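Side-chain contacts in thioredoxin (TrxA-1) (Sulfolobus solfataricus, PDB 3TCO), which probably reduces protein disulfides through the reversible opening and closing of a redox-active disulfide, as thioredoxins do: residues L7-T10 / E11-D15; Y43-V46 / A47-K51; G57-V61 / D62-K66; L80-N84 / G85-D89; A94-E97 / D98-E101. All coordinates share one frame; numbering follows the deposited sequence.

The five contacts are local, each within one continuous piece of chain, and are spread round the central sheet of one thioredoxin fold. Contacts 1 and 3 lie closest together, their centres about 9 Å apart; each leads from a strand into a helix, and the strands pair through L7 O and R58 N at 2.8 Å. Contact 1 meets contact 4 where F14 CZ packs 3.8 Å from F82 CZ. Contacts 2 and 5 form the other close pair, centres about 11 Å apart, with K49 of one salt-bridged to E101 of the other. Y43 of contact 2 reaches G57 of contact 3. The redox disulfide C33-C36 lies near V61 of contact 3, without touching it.

Contact 1: L7-T10 / E11-D15; sequences LVLT and EENFD
With chi1 at 63°, the side chain of N13 is tucked between its own backbone N and carbonyl carbon, and from there its amide reaches back to the main chain of V8 and T10. T10, with chi1 at 68°, likewise holds OG1 over its own backbone, where it accepts from E12 N at 3.0 Å. The N13 amide uses both ends. OD1 takes the N-H of T10 at 3.0 Å in a nearly straight bond, T10 N lying close to the line of the N13 CG-OD1 bond. ND2 gives to V8 O at 3.3 Å, in the plane of that carbonyl and within 5° of its own amide plane, so the two bonds together fix the rotation of the group. L9 runs across the amide at about a right angle, its CD2 3.7 Å from N13 ND2, while its CD1 faces F14 CD1 at 4.1 Å. The turn closes on T10 O, which accepts from F14 N at 2.9 Å, nearly head-on, and from N13 N above the carbonyl plane. N13 is the N-cap residue of helix 14-20, yet its amide caps nothing and ties the turn to V8 of strand 7-8 instead. L9 and F14 continue inward onto V26 of strand 23-29. The chemistry is thus that of a side-chain amide standing in for a backbone partner, pairing with one N-H and one C=O of the incoming chain.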
loop_
_atom_site.group_PDB
_atom_site.type_symbol
_atom_site.label_atom_id
_atom_site.label_comp_id
_atom_site.label_asym_id
_atom_site.label_seq_id
_atom_site.Cartn_x
_atom_site.Cartn_y
_atom_site.Cartn_z
ATOM N N LEU A 7 0.702 -7.886 -3.042
ATOM C CA LEU A 7 1.875 -8.584 -2.533
ATOM C C LEU A 7 2.125 -8.365 -1.055
ATOM O O LEU A 7 2.207 -7.225 -0.591
ATOM C CB LEU A 7 3.115 -8.111 -3.311
ATOM C CG LEU A 7 4.502 -8.503 -2.776
ATOM C CD1 LEU A 7 4.749 -9.971 -3.021
ATOM C CD2 LEU A 7 5.575 -7.673 -3.465
ATOM N N VAL A 8 2.275 -9.460 -0.319
ATOM C CA VAL A 8 2.574 -9.370 1.102
ATOM C C VAL A 8 4.011 -8.851 1.296
ATOM O O VAL A 8 4.963 -9.355 0.698
ATOM C CB VAL A 8 2.457 -10.755 1.786
ATOM C CG1 VAL A 8 2.929 -10.658 3.234
ATOM C CG2 VAL A 8 1.003 -11.250 1.737
ATOM N N LEU A 9 4.158 -7.839 2.133
ATOM C CA LEU A 9 5.462 -7.267 2.416
ATOM C C LEU A 9 5.821 -7.452 3.877
ATOM O O LEU A 9 4.951 -7.339 4.748
ATOM C CB LEU A 9 5.462 -5.766 2.127
ATOM C CG LEU A 9 5.317 -5.315 0.668
ATOM C CD1 LEU A 9 5.160 -3.796 0.571
ATOM C CD2 LEU A 9 6.533 -5.796 -0.095
ATOM N N THR A 10 7.096 -7.748 4.128
ATOM C CA THR A 10 7.632 -7.861 5.485
ATOM C C THR A 10 9.037 -7.272 5.412
ATOM O O THR A 10 9.468 -6.791 4.358
ATOM C CB THR A 10 7.771 -9.315 5.987
ATOM O OG1 THR A 10 8.791 -9.979 5.236
ATOM C CG2 THR A 10 6.448 -10.069 5.843
ATOM N N GLU A 11 9.754 -7.302 6.525
ATOM C CA GLU A 11 11.113 -6.781 6.548
ATOM C C GLU A 11 11.971 -7.560 5.559
ATOM O O GLU A 11 12.993 -7.068 5.088
ATOM C CB GLU A 11 11.701 -6.911 7.957
ATOM C CG GLU A 11 12.094 -5.593 8.601
ATOM C CD GLU A 11 11.809 -5.580 10.102
ATOM O OE1 GLU A 11 12.076 -6.606 10.772
ATOM O OE2 GLU A 11 11.324 -4.545 10.608
ATOM N N GLU A 12 11.549 -8.777 5.233
ATOM C CA GLU A 12 12.312 -9.603 4.303
ATOM C C GLU A 12 12.364 -9.053 2.875
ATOM O O GLU A 12 13.392 -9.169 2.214
ATOM C CB GLU A 12 11.761 -11.033 4.304
ATOM C CG GLU A 12 12.732 -12.094 3.815
ATOM C CD GLU A 12 12.925 -12.071 2.310
ATOM O OE1 GLU A 12 11.903 -11.980 1.601
ATOM O OE2 GLU A 12 14.088 -12.159 1.842
ATOM N N ASN A 13 11.289 -8.429 2.393
ATOM C CA ASN A 13 11.309 -7.912 1.010
ATOM C C ASN A 13 10.911 -6.453 0.832
ATOM O O ASN A 13 10.912 -5.937 -0.289
ATOM C CB ASN A 13 10.414 -8.789 0.111
ATOM C CG ASN A 13 8.947 -8.759 0.522
ATOM O OD1 ASN A 13 8.610 -8.387 1.649
ATOM N ND2 ASN A 13 8.062 -9.168 -0.397
ATOM N N PHE A 14 10.595 -5.772 1.932
ATOM C CA PHE A 14 10.155 -4.383 1.837
ATOM C C PHE A 14 11.066 -3.468 1.031
ATOM O O PHE A 14 10.628 -2.843 0.058
ATOM C CB PHE A 14 9.976 -3.778 3.226
ATOM C CG PHE A 14 9.263 -2.456 3.221
ATOM C CD1 PHE A 14 7.871 -2.403 3.248
ATOM C CD2 PHE A 14 9.980 -1.260 3.207
ATOM C CE1 PHE A 14 7.201 -1.186 3.267
ATOM C CE2 PHE A 14 9.319 -0.034 3.224
ATOM C CZ PHE A 14 7.921 0.001 3.256
ATOM N N ASP A 15 12.323 -3.376 1.444
ATOM C CA ASP A 15 13.264 -2.502 0.768
ATOM C C ASP A 15 13.534 -2.851 -0.691
ATOM O O ASP A 15 13.473 -1.970 -1.546
ATOM C CB ASP A 15 14.589 -2.427 1.538
ATOM C CG ASP A 15 14.463 -1.644 2.830
ATOM O OD1 ASP A 15 13.431 -0.959 3.011
ATOM O OD2 ASP A 15 15.397 -1.707 3.660
#

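Contact 2: Y43-V46 / A47-K51; sequences YKKV and AEKYK
The last turns of helix 34-49 bring V46 and Y50 together on one side of the helix, pointing the same way. V46 CG1 lies 3.8 Å from Y50 CD1, and V46 O sits at the edge of the tyrosine ring, near its plane. That oxygen also accepts from Y50 N at 3.1 Å, although Y50 is the first residue to leave helical backbone angles. Ahead of it, the i to i+4 bonds A47 N to Y43 O, E48 N to K44 O and K49 N to K45 O run on regularly. This helix is the crossover of the beta-alpha-beta unit formed with strands 23-29 and 55-60; V46, A47 and Y50 all rest on F56 of the latter strand. On the outer side, K45 and K49 carry extended chains whose CE atoms come within 4.3 Å, leaving the two ammonium nitrogens 5.8 Å apart. The like charge is probably eased by E101, which forms a salt bridge with K49 NZ.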
loop_
_atom_site.group_PDB
_atom_site.type_symbol
_atom_site.label_atom_id
_atom_site.label_comp_id
_atom_site.label_asym_id
_atom_site.label_seq_id
_atom_site.Cartn_x
_atom_site.Cartn_y
_atom_site.Cartn_z
ATOM N N TYR A 43 -8.795 -1.614 -2.773
ATOM C CA TYR A 43 -7.343 -1.650 -2.979
ATOM C C TYR A 43 -7.004 -2.781 -3.941
ATOM O O TYR A 43 -6.177 -2.616 -4.833
ATOM C CB TYR A 43 -6.614 -1.882 -1.656
ATOM C CG TYR A 43 -5.112 -1.757 -1.760
ATOM C CD1 TYR A 43 -4.504 -0.513 -1.883
ATOM C CD2 TYR A 43 -4.292 -2.893 -1.719
ATOM C CE1 TYR A 43 -3.119 -0.390 -1.958
ATOM C CE2 TYR A 43 -2.898 -2.781 -1.797
ATOM C CZ TYR A 43 -2.322 -1.525 -1.912
ATOM O OH TYR A 43 -0.955 -1.382 -1.964
ATOM N N LYS A 44 -7.649 -3.927 -3.750
ATOM C CA LYS A 44 -7.440 -5.093 -4.613
ATOM C C LYS A 44 -7.929 -4.853 -6.048
ATOM O O LYS A 44 -7.264 -5.232 -7.023
ATOM C CB LYS A 44 -8.166 -6.297 -4.023
ATOM C CG LYS A 44 -7.461 -6.869 -2.807
ATOM C CD LYS A 44 -8.300 -7.935 -2.115
ATOM C CE LYS A 44 -7.530 -8.572 -0.973
ATOM N NZ LYS A 44 -8.273 -9.751 -0.459
ATOM N N LYS A 45 -9.090 -4.219 -6.164
ATOM C CA LYS A 45 -9.663 -3.909 -7.471
ATOM C C LYS A 45 -8.743 -2.995 -8.288
ATOM O O LYS A 45 -8.511 -3.229 -9.481
ATOM C CB LYS A 45 -11.033 -3.246 -7.291
ATOM C CG LYS A 45 -11.687 -2.850 -8.607
ATOM C CD LYS A 45 -13.162 -2.547 -8.413
ATOM C CE LYS A 45 -13.866 -2.376 -9.759
ATOM N NZ LYS A 45 -15.351 -2.445 -9.620
ATOM N N VAL A 46 -8.217 -1.949 -7.658
ATOM C CA VAL A 46 -7.323 -1.046 -8.364
ATOM C C VAL A 46 -6.007 -1.750 -8.695
ATOM O O VAL A 46 -5.452 -1.562 -9.784
ATOM C CB VAL A 46 -7.069 0.245 -7.550
ATOM C CG1 VAL A 46 -6.069 1.160 -8.282
ATOM C CG2 VAL A 46 -8.405 0.994 -7.373
ATOM N N ALA A 47 -5.521 -2.582 -7.779
ATOM C CA ALA A 47 -4.277 -3.310 -8.023
ATOM C C ALA A 47 -4.427 -4.190 -9.271
ATOM O O ALA A 47 -3.484 -4.348 -10.053
ATOM C CB ALA A 47 -3.910 -4.175 -6.814
ATOM N N GLU A 48 -5.614 -4.764 -9.448
ATOM C CA GLU A 48 -5.880 -5.608 -10.608
ATOM C C GLU A 48 -5.887 -4.740 -11.876
ATOM O O GLU A 48 -5.351 -5.133 -12.915
ATOM C CB GLU A 48 -7.231 -6.309 -10.428
ATOM C CG GLU A 48 -7.708 -7.124 -11.621
ATOM C CD GLU A 48 -6.737 -8.210 -12.051
ATOM O OE1 GLU A 48 -6.014 -8.766 -11.198
ATOM O OE2 GLU A 48 -6.712 -8.525 -13.257
ATOM N N LYS A 49 -6.489 -3.559 -11.795
ATOM C CA LYS A 49 -6.532 -2.673 -12.954
ATOM C C LYS A 49 -5.130 -2.327 -13.435
ATOM O O LYS A 49 -4.908 -2.160 -14.641
ATOM C CB LYS A 49 -7.267 -1.372 -12.631
ATOM C CG LYS A 49 -8.763 -1.510 -12.382
ATOM C CD LYS A 49 -9.424 -0.129 -12.347
ATOM C CE LYS A 49 -10.923 -0.237 -12.111
ATOM N NZ LYS A 49 -11.603 1.098 -12.203
ATOM N N TYR A 50 -4.185 -2.202 -12.502
ATOM C CA TYR A 50 -2.808 -1.869 -12.856
ATOM C C TYR A 50 -1.868 -3.063 -12.732
ATOM O O TYR A 50 -0.678 -2.913 -12.451
ATOM C CB TYR A 50 -2.292 -0.718 -11.985
ATOM C CG TYR A 50 -2.976 0.592 -12.280
ATOM C CD1 TYR A 50 -4.106 0.992 -11.568
ATOM C CD2 TYR A 50 -2.520 1.420 -13.311
ATOM C CE1 TYR A 50 -4.768 2.185 -11.874
ATOM C CE2 TYR A 50 -3.182 2.612 -13.625
ATOM C CZ TYR A 50 -4.305 2.982 -12.900
ATOM O OH TYR A 50 -4.982 4.144 -13.206
ATOM N N LYS A 51 -2.408 -4.255 -12.941
ATOM C CA LYS A 51 -1.598 -5.469 -12.869
ATOM C C LYS A 51 -0.377 -5.344 -13.790
ATOM O O LYS A 51 -0.504 -4.923 -14.939
ATOM C CB LYS A 51 -2.449 -6.677 -13.280
ATOM C CG LYS A 51 -1.708 -7.999 -13.267
ATOM C CD LYS A 51 -2.620 -9.145 -13.679
ATOM C CE LYS A 51 -1.842 -10.461 -13.705
ATOM N NZ LYS A 51 -2.774 -11.626 -13.867
#

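Contact 3: G57-V61 / D62-K66; sequences GRLNV and DENQK
N60 and N64 meet through the backbone carbonyl of N60, which N64 ND2 grips at 2.9 Å while E63 N gives a second bond at 3.3 Å. The two donors come from opposite faces of the carbonyl plane: E63 N stands well above it, and ND2 is tilted by 26°. The side chain of N60 turns to the same bend, where OD1 takes weak bonds from D62 N at 2.9 Å and from E63 N. E63 crosses N60 at about a right angle, the carboxylate and amide planes 69° apart, with its CG 3.2 Å from N60 OD1. Beneath the N64 amide lies L59, whose CD1 approaches N64 CG at 3.5 Å; this methyl reaches the amide because L59 CG is anti to the backbone N (chi1 -175°). Farther out, one water accepts from N60 N at 2.9 Å and, more weakly, from N64 ND2, and donates a weak bond to R58 O, linking the strand's end to the bend. N64 occupies the N-cap position of helix 65-70 without a capping bond from its side chain. D62 points its carboxylate elsewhere, to the indole N-H of W32. The bend thus carries strand 55-60 into helix 65-70: N64 rests on T10 of the turn after strand 7-8, L59 rests on V26 and I67, and V61 touches C28 of strand 23-29 and A68 of the helix.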
loop_
_atom_site.group_PDB
_atom_site.type_symbol
_atom_site.label_atom_id
_atom_site.label_comp_id
_atom_site.label_asym_id
_atom_site.label_seq_id
_atom_site.Cartn_x
_atom_site.Cartn_y
_atom_site.Cartn_z
ATOM N N GLY A 57 1.551 -3.496 -2.537
ATOM C CA GLY A 57 1.915 -4.263 -1.368
ATOM C C GLY A 57 0.926 -4.098 -0.234
ATOM O O GLY A 57 0.109 -3.175 -0.226
ATOM N N ARG A 58 1.013 -5.018 0.719
ATOM C CA ARG A 58 0.170 -5.007 1.901
ATOM C C ARG A 58 1.099 -5.297 3.058
ATOM O O ARG A 58 1.896 -6.240 3.006
ATOM C CB ARG A 58 -0.915 -6.091 1.825
ATOM C CG ARG A 58 -1.929 -5.858 0.714
ATOM C CD ARG A 58 -3.130 -6.788 0.822
ATOM N NE ARG A 58 -2.804 -8.192 0.598
ATOM C CZ ARG A 58 -2.775 -9.110 1.561
ATOM N NH1 ARG A 58 -3.045 -8.768 2.815
ATOM N NH2 ARG A 58 -2.506 -10.376 1.265
ATOM N N LEU A 59 1.025 -4.459 4.080
ATOM C CA LEU A 59 1.856 -4.642 5.260
ATOM C C LEU A 59 0.917 -4.783 6.456
ATOM O O LEU A 59 0.209 -3.840 6.811
ATOM C CB LEU A 59 2.766 -3.430 5.465
ATOM C CG LEU A 59 3.807 -3.479 6.595
ATOM C CD1 LEU A 59 5.136 -4.080 6.108
ATOM C CD2 LEU A 59 4.034 -2.054 7.085
ATOM N N ASN A 60 0.868 -5.967 7.042
ATOM C CA ASN A 60 0.032 -6.138 8.218
ATOM C C ASN A 60 0.830 -5.491 9.349
ATOM O O ASN A 60 1.952 -5.909 9.650
ATOM C CB ASN A 60 -0.218 -7.609 8.498
ATOM C CG ASN A 60 -1.074 -7.811 9.718
ATOM O OD1 ASN A 60 -0.677 -7.439 10.821
ATOM N ND2 ASN A 60 -2.259 -8.389 9.529
ATOM N N VAL A 61 0.268 -4.453 9.956
ATOM C CA VAL A 61 0.984 -3.734 10.999
ATOM C C VAL A 61 1.308 -4.525 12.258
ATOM O O VAL A 61 2.313 -4.252 12.890
ATOM C CB VAL A 61 0.262 -2.409 11.405
ATOM C CG1 VAL A 61 0.184 -1.463 10.196
ATOM C CG2 VAL A 61 -1.123 -2.691 11.951
ATOM N N ASP A 62 0.492 -5.508 12.626
ATOM C CA ASP A 62 0.813 -6.264 13.841
ATOM C C ASP A 62 2.004 -7.195 13.668
ATOM O O ASP A 62 2.647 -7.559 14.651
ATOM C CB ASP A 62 -0.396 -7.047 14.348
ATOM C CG ASP A 62 -1.489 -6.141 14.842
ATOM O OD1 ASP A 62 -1.152 -5.031 15.313
ATOM O OD2 ASP A 62 -2.673 -6.537 14.764
ATOM N N GLU A 63 2.307 -7.584 12.435
ATOM C CA GLU A 63 3.474 -8.442 12.201
ATOM C C GLU A 63 4.683 -7.660 11.691
ATOM O O GLU A 63 5.751 -8.237 11.482
ATOM C CB GLU A 63 3.153 -9.561 11.204
ATOM C CG GLU A 63 1.774 -9.505 10.604
ATOM C CD GLU A 63 1.427 -10.774 9.845
ATOM O OE1 GLU A 63 1.620 -11.875 10.409
ATOM O OE2 GLU A 63 0.948 -10.672 8.696
ATOM N N ASN A 64 4.523 -6.353 11.508
ATOM C CA ASN A 64 5.599 -5.495 11.008
ATOM C C ASN A 64 5.647 -4.187 11.789
ATOM O O ASN A 64 5.651 -3.105 11.205
ATOM C CB ASN A 64 5.368 -5.186 9.521
ATOM C CG ASN A 64 5.431 -6.426 8.658
ATOM O OD1 ASN A 64 6.507 -6.979 8.432
ATOM N ND2 ASN A 64 4.274 -6.886 8.189
ATOM N N GLN A 65 5.694 -4.292 13.115
ATOM C CA GLN A 65 5.698 -3.107 13.956
ATOM C C GLN A 65 6.816 -2.123 13.656
ATOM O O GLN A 65 6.585 -0.913 13.575
ATOM C CB GLN A 65 5.721 -3.515 15.430
ATOM C CG GLN A 65 4.452 -4.231 15.856
ATOM C CD GLN A 65 4.449 -4.641 17.320
ATOM O OE1 GLN A 65 5.243 -5.488 17.748
ATOM N NE2 GLN A 65 3.550 -4.041 18.096
ATOM N N LYS A 66 8.024 -2.626 13.465
ATOM C CA LYS A 66 9.140 -1.736 13.184
ATOM C C LYS A 66 8.952 -0.934 11.897
ATOM O O LYS A 66 9.280 0.243 11.841
ATOM C CB LYS A 66 10.440 -2.533 13.122
ATOM C CG LYS A 66 10.838 -3.117 14.465
ATOM C CD LYS A 66 12.353 -3.240 14.571
ATOM C CE LYS A 66 12.784 -3.516 16.008
ATOM N NZ LYS A 66 14.271 -3.485 16.152
HETATM O O HOH W 1 2.390 -8.114 5.777
#

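Contact 4: L80-N84 / G85-D89; sequences LIFVN and GQLVD. With EDO (1,2-ethanediol), chain E.
Strands 80-83 and 86-89 run antiparallel through a type I' turn from V83 to Q86, whose ends exchange two bonds, V83 N to Q86 O at 2.9 Å and Q86 N to V83 O at 3.2 Å. Next along, F82 and L87 form a non-hydrogen-bonded pair; F82 CE2 lies 3.9 Å from L87 CB, and L87 CD1 also meets L80 CD2. A classic beta bulge then shifts the register: V88 and D89 both face I81, whose O takes V88 N at 2.8 Å and, weakly, D89 N. The bulge turns V88 toward I81 and V83, crossing both at about a right angle. V88 CG2 comes 3.6 Å from I81 CG2, and V88 CG1 packs 3.7 Å from V83 CB. This is the beta hairpin of the thioredoxin sheet, its second strand lying at the edge; I81, V83 and V88 are covered by Y107 of helix 97-107, whereas F82 meets Y71 edge-to-face. At the turn, an ethanediol, probably from the crystallisation liquor, is held by N84 ND2 through O2 at 2.8 Å and by Q86 NE2 through O1, which also lies unusually close to V83 O.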
loop_
_atom_site.group_PDB
_atom_site.type_symbol
_atom_site.label_atom_id
_atom_site.label_comp_id
_atom_site.label_asym_id
_atom_site.label_seq_id
_atom_site.Cartn_x
_atom_site.Cartn_y
_atom_site.Cartn_z
ATOM N N LEU A 80 0.905 3.946 2.017
ATOM C CA LEU A 80 2.162 4.621 1.722
ATOM C C LEU A 80 2.349 4.549 0.217
ATOM O O LEU A 80 1.977 3.545 -0.405
ATOM C CB LEU A 80 3.327 3.884 2.382
ATOM C CG LEU A 80 3.209 3.644 3.894
ATOM C CD1 LEU A 80 4.389 2.776 4.368
ATOM C CD2 LEU A 80 3.175 4.990 4.609
ATOM N N ILE A 81 2.909 5.602 -0.367
ATOM C CA ILE A 81 3.172 5.597 -1.799
ATOM C C ILE A 81 4.644 5.918 -2.058
ATOM O O ILE A 81 5.158 6.964 -1.641
ATOM C CB ILE A 81 2.273 6.594 -2.550
ATOM C CG1 ILE A 81 0.798 6.234 -2.278
ATOM C CG2 ILE A 81 2.592 6.540 -4.064
ATOM C CD1 ILE A 81 -0.192 7.112 -2.948
ATOM N N PHE A 82 5.315 4.997 -2.739
ATOM C CA PHE A 82 6.735 5.150 -3.051
ATOM C C PHE A 82 6.951 5.252 -4.547
ATOM O O PHE A 82 6.390 4.465 -5.305
ATOM C CB PHE A 82 7.535 3.944 -2.554
ATOM C CG PHE A 82 7.557 3.794 -1.056
ATOM C CD1 PHE A 82 6.541 3.103 -0.392
ATOM C CD2 PHE A 82 8.595 4.343 -0.312
ATOM C CE1 PHE A 82 6.564 2.959 1.009
ATOM C CE2 PHE A 82 8.624 4.207 1.094
ATOM C CZ PHE A 82 7.608 3.514 1.743
ATOM N N VAL A 83 7.779 6.206 -4.963
ATOM C CA VAL A 83 8.100 6.382 -6.374
ATOM C C VAL A 83 9.617 6.516 -6.466
ATOM O O VAL A 83 10.219 7.343 -5.785
ATOM C CB VAL A 83 7.400 7.637 -6.969
ATOM C CG1 VAL A 83 7.868 7.876 -8.421
ATOM C CG2 VAL A 83 5.886 7.443 -6.942
ATOM N N ASN A 84 10.226 5.693 -7.308
ATOM C CA ASN A 84 11.677 5.690 -7.466
ATOM C C ASN A 84 12.376 5.485 -6.127
ATOM O O ASN A 84 13.376 6.139 -5.821
ATOM C CB ASN A 84 12.167 6.981 -8.136
ATOM C CG ASN A 84 11.662 7.115 -9.559
ATOM O OD1 ASN A 84 11.649 6.136 -10.309
ATOM N ND2 ASN A 84 11.244 8.320 -9.942
ATOM N N GLY A 85 11.822 4.571 -5.335
ATOM C CA GLY A 85 12.396 4.215 -4.045
ATOM C C GLY A 85 12.230 5.186 -2.894
ATOM O O GLY A 85 12.802 4.964 -1.828
ATOM N N GLN A 86 11.435 6.237 -3.067
ATOM C CA GLN A 86 11.262 7.218 -1.999
ATOM C C GLN A 86 9.784 7.506 -1.768
ATOM O O GLN A 86 8.986 7.490 -2.705
ATOM C CB GLN A 86 12.019 8.512 -2.354
ATOM C CG GLN A 86 13.496 8.248 -2.739
ATOM C CD GLN A 86 14.287 9.508 -3.054
ATOM O OE1 GLN A 86 14.963 10.064 -2.186
ATOM N NE2 GLN A 86 14.207 9.967 -4.305
ATOM N N LEU A 87 9.417 7.779 -0.520
ATOM C CA LEU A 87 8.018 8.053 -0.204
ATOM C C LEU A 87 7.582 9.397 -0.750
ATOM O O LEU A 87 8.204 10.424 -0.462
ATOM C CB LEU A 87 7.791 8.032 1.310
ATOM C CG LEU A 87 6.337 8.096 1.787
ATOM C CD1 LEU A 87 6.217 7.361 3.097
ATOM C CD2 LEU A 87 5.898 9.540 1.960
ATOM N N VAL A 88 6.485 9.384 -1.506
ATOM C CA VAL A 88 5.941 10.604 -2.093
ATOM C C VAL A 88 4.587 10.976 -1.483
ATOM O O VAL A 88 4.083 12.063 -1.706
ATOM C CB VAL A 88 5.798 10.456 -3.625
ATOM C CG1 VAL A 88 7.146 10.078 -4.210
ATOM C CG2 VAL A 88 4.741 9.394 -3.974
ATOM N N ASP A 89 3.996 10.068 -0.724
ATOM C CA ASP A 89 2.723 10.362 -0.066
ATOM C C ASP A 89 2.387 9.261 0.915
ATOM O O ASP A 89 2.975 8.180 0.883
ATOM C CB ASP A 89 1.577 10.481 -1.086
ATOM C CG ASP A 89 0.452 11.415 -0.615
ATOM O OD1 ASP A 89 0.309 11.673 0.605
ATOM O OD2 ASP A 89 -0.308 11.885 -1.486
HETATM C C1 EDO E . 10.948 10.726 -5.922
HETATM O O1 EDO E . 11.604 9.456 -5.878
HETATM C C2 EDO E . 10.113 10.818 -7.200
HETATM O O2 EDO E . 10.972 10.656 -8.333
#

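Contact 5: A94-E97 / D98-E101; sequences AVDE and DTLE
D96 O takes the N-H of L100 at 2.9 Å, and E97 O takes that of E101 at the same distance; both bonds are nearly head-on to their carbonyls. They open helix 97-107, the C-terminal helix of the thioredoxin fold, with D96 at the N-cap position, though its carboxylate makes no capping bond. D98 bends back instead: at chi1 59° its CG lies between its own N and carbonyl carbon, which sets OD1 3.0 Å from D96 CB and lets it accept a weak bond from T99 N. The D96 and D98 carboxylates point the same way with planes only 19° apart, and D96 OD2 is 4.0 Å from D98 OD1. Their negative charge would be expected to interact favourably with the helix's N-terminal dipole. V95 packs against this first turn, crossing L100 at about a right angle; its CG1 touches L100 CB at 3.5 Å, and its CG2 reaches the T99 methyl. L100 also packs on V46 of helix 34-49. One turn apart on the helix, the E97 and E101 side chains cross obliquely, their carboxylate planes nearly perpendicular at 83°. Their closeness is probably made tolerable by K49, which forms a salt bridge with E101 and a long, weak ion pair with E97: E97 OE2 and E101 OE2 lie 2.8 Å apart.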
loop_
_atom_site.group_PDB
_atom_site.type_symbol
_atom_site.label_atom_id
_atom_site.label_comp_id
_atom_site.label_asym_id
_atom_site.label_seq_id
_atom_site.Cartn_x
_atom_site.Cartn_y
_atom_site.Cartn_z
ATOM N N ALA A 94 -9.496 4.870 4.497
ATOM C CA ALA A 94 -9.826 4.184 3.251
ATOM C C ALA A 94 -9.823 5.202 2.098
ATOM O O ALA A 94 -10.596 6.162 2.115
ATOM C CB ALA A 94 -11.197 3.520 3.373
ATOM N N VAL A 95 -8.963 5.006 1.098
ATOM C CA VAL A 95 -8.905 5.955 -0.013
ATOM C C VAL A 95 -10.014 5.720 -1.043
ATOM O O VAL A 95 -10.250 4.588 -1.471
ATOM C CB VAL A 95 -7.536 5.909 -0.747
ATOM C CG1 VAL A 95 -7.389 4.621 -1.499
ATOM C CG2 VAL A 95 -7.422 7.050 -1.714
ATOM N N ASP A 96 -10.693 6.797 -1.430
ATOM C CA ASP A 96 -11.760 6.708 -2.419
ATOM C C ASP A 96 -11.161 6.068 -3.668
ATOM O O ASP A 96 -10.019 6.350 -4.017
ATOM C CB ASP A 96 -12.283 8.106 -2.780
ATOM C CG ASP A 96 -13.001 8.778 -1.642
ATOM O OD1 ASP A 96 -13.157 8.149 -0.569
ATOM O OD2 ASP A 96 -13.411 9.946 -1.824
ATOM N N GLU A 97 -11.922 5.237 -4.362
ATOM C CA GLU A 97 -11.370 4.587 -5.546
ATOM C C GLU A 97 -10.880 5.592 -6.577
ATOM O O GLU A 97 -9.820 5.400 -7.180
ATOM C CB GLU A 97 -12.400 3.669 -6.195
ATOM C CG GLU A 97 -11.820 2.828 -7.325
ATOM C CD GLU A 97 -12.809 1.830 -7.902
ATOM O OE1 GLU A 97 -13.763 1.456 -7.193
ATOM O OE2 GLU A 97 -12.612 1.401 -9.056
ATOM N N ASP A 98 -11.642 6.661 -6.792
ATOM C CA ASP A 98 -11.223 7.636 -7.783
ATOM C C ASP A 98 -9.890 8.261 -7.374
ATOM O O ASP A 98 -8.993 8.395 -8.193
ATOM C CB ASP A 98 -12.327 8.697 -8.025
ATOM C CG ASP A 98 -12.724 9.461 -6.766
ATOM O OD1 ASP A 98 -12.508 8.962 -5.643
ATOM O OD2 ASP A 98 -13.284 10.570 -6.912
ATOM N N THR A 99 -9.742 8.599 -6.100
ATOM C CA THR A 99 -8.490 9.172 -5.622
ATOM C C THR A 99 -7.322 8.190 -5.784
ATOM O O THR A 99 -6.222 8.578 -6.176
ATOM C CB THR A 99 -8.604 9.576 -4.141
ATOM O OG1 THR A 99 -9.631 10.564 -4.007
ATOM C CG2 THR A 99 -7.278 10.158 -3.635
ATOM N N LEU A 100 -7.567 6.919 -5.490
ATOM C CA LEU A 100 -6.524 5.906 -5.605
ATOM C C LEU A 100 -6.073 5.700 -7.066
ATOM O O LEU A 100 -4.870 5.636 -7.356
ATOM C CB LEU A 100 -7.027 4.588 -4.999
ATOM C CG LEU A 100 -6.025 3.437 -4.874
ATOM C CD1 LEU A 100 -4.818 3.897 -4.058
ATOM C CD2 LEU A 100 -6.715 2.233 -4.219
ATOM N N GLU A 101 -7.028 5.607 -7.985
ATOM C CA GLU A 101 -6.700 5.415 -9.399
ATOM C C GLU A 101 -6.024 6.663 -9.956
ATOM O O GLU A 101 -5.091 6.578 -10.767
ATOM C CB GLU A 101 -7.979 5.101 -10.194
ATOM C CG GLU A 101 -8.656 3.832 -9.717
ATOM C CD GLU A 101 -10.028 3.599 -10.329
ATOM O OE1 GLU A 101 -10.746 4.585 -10.610
ATOM O OE2 GLU A 101 -10.398 2.419 -10.494
#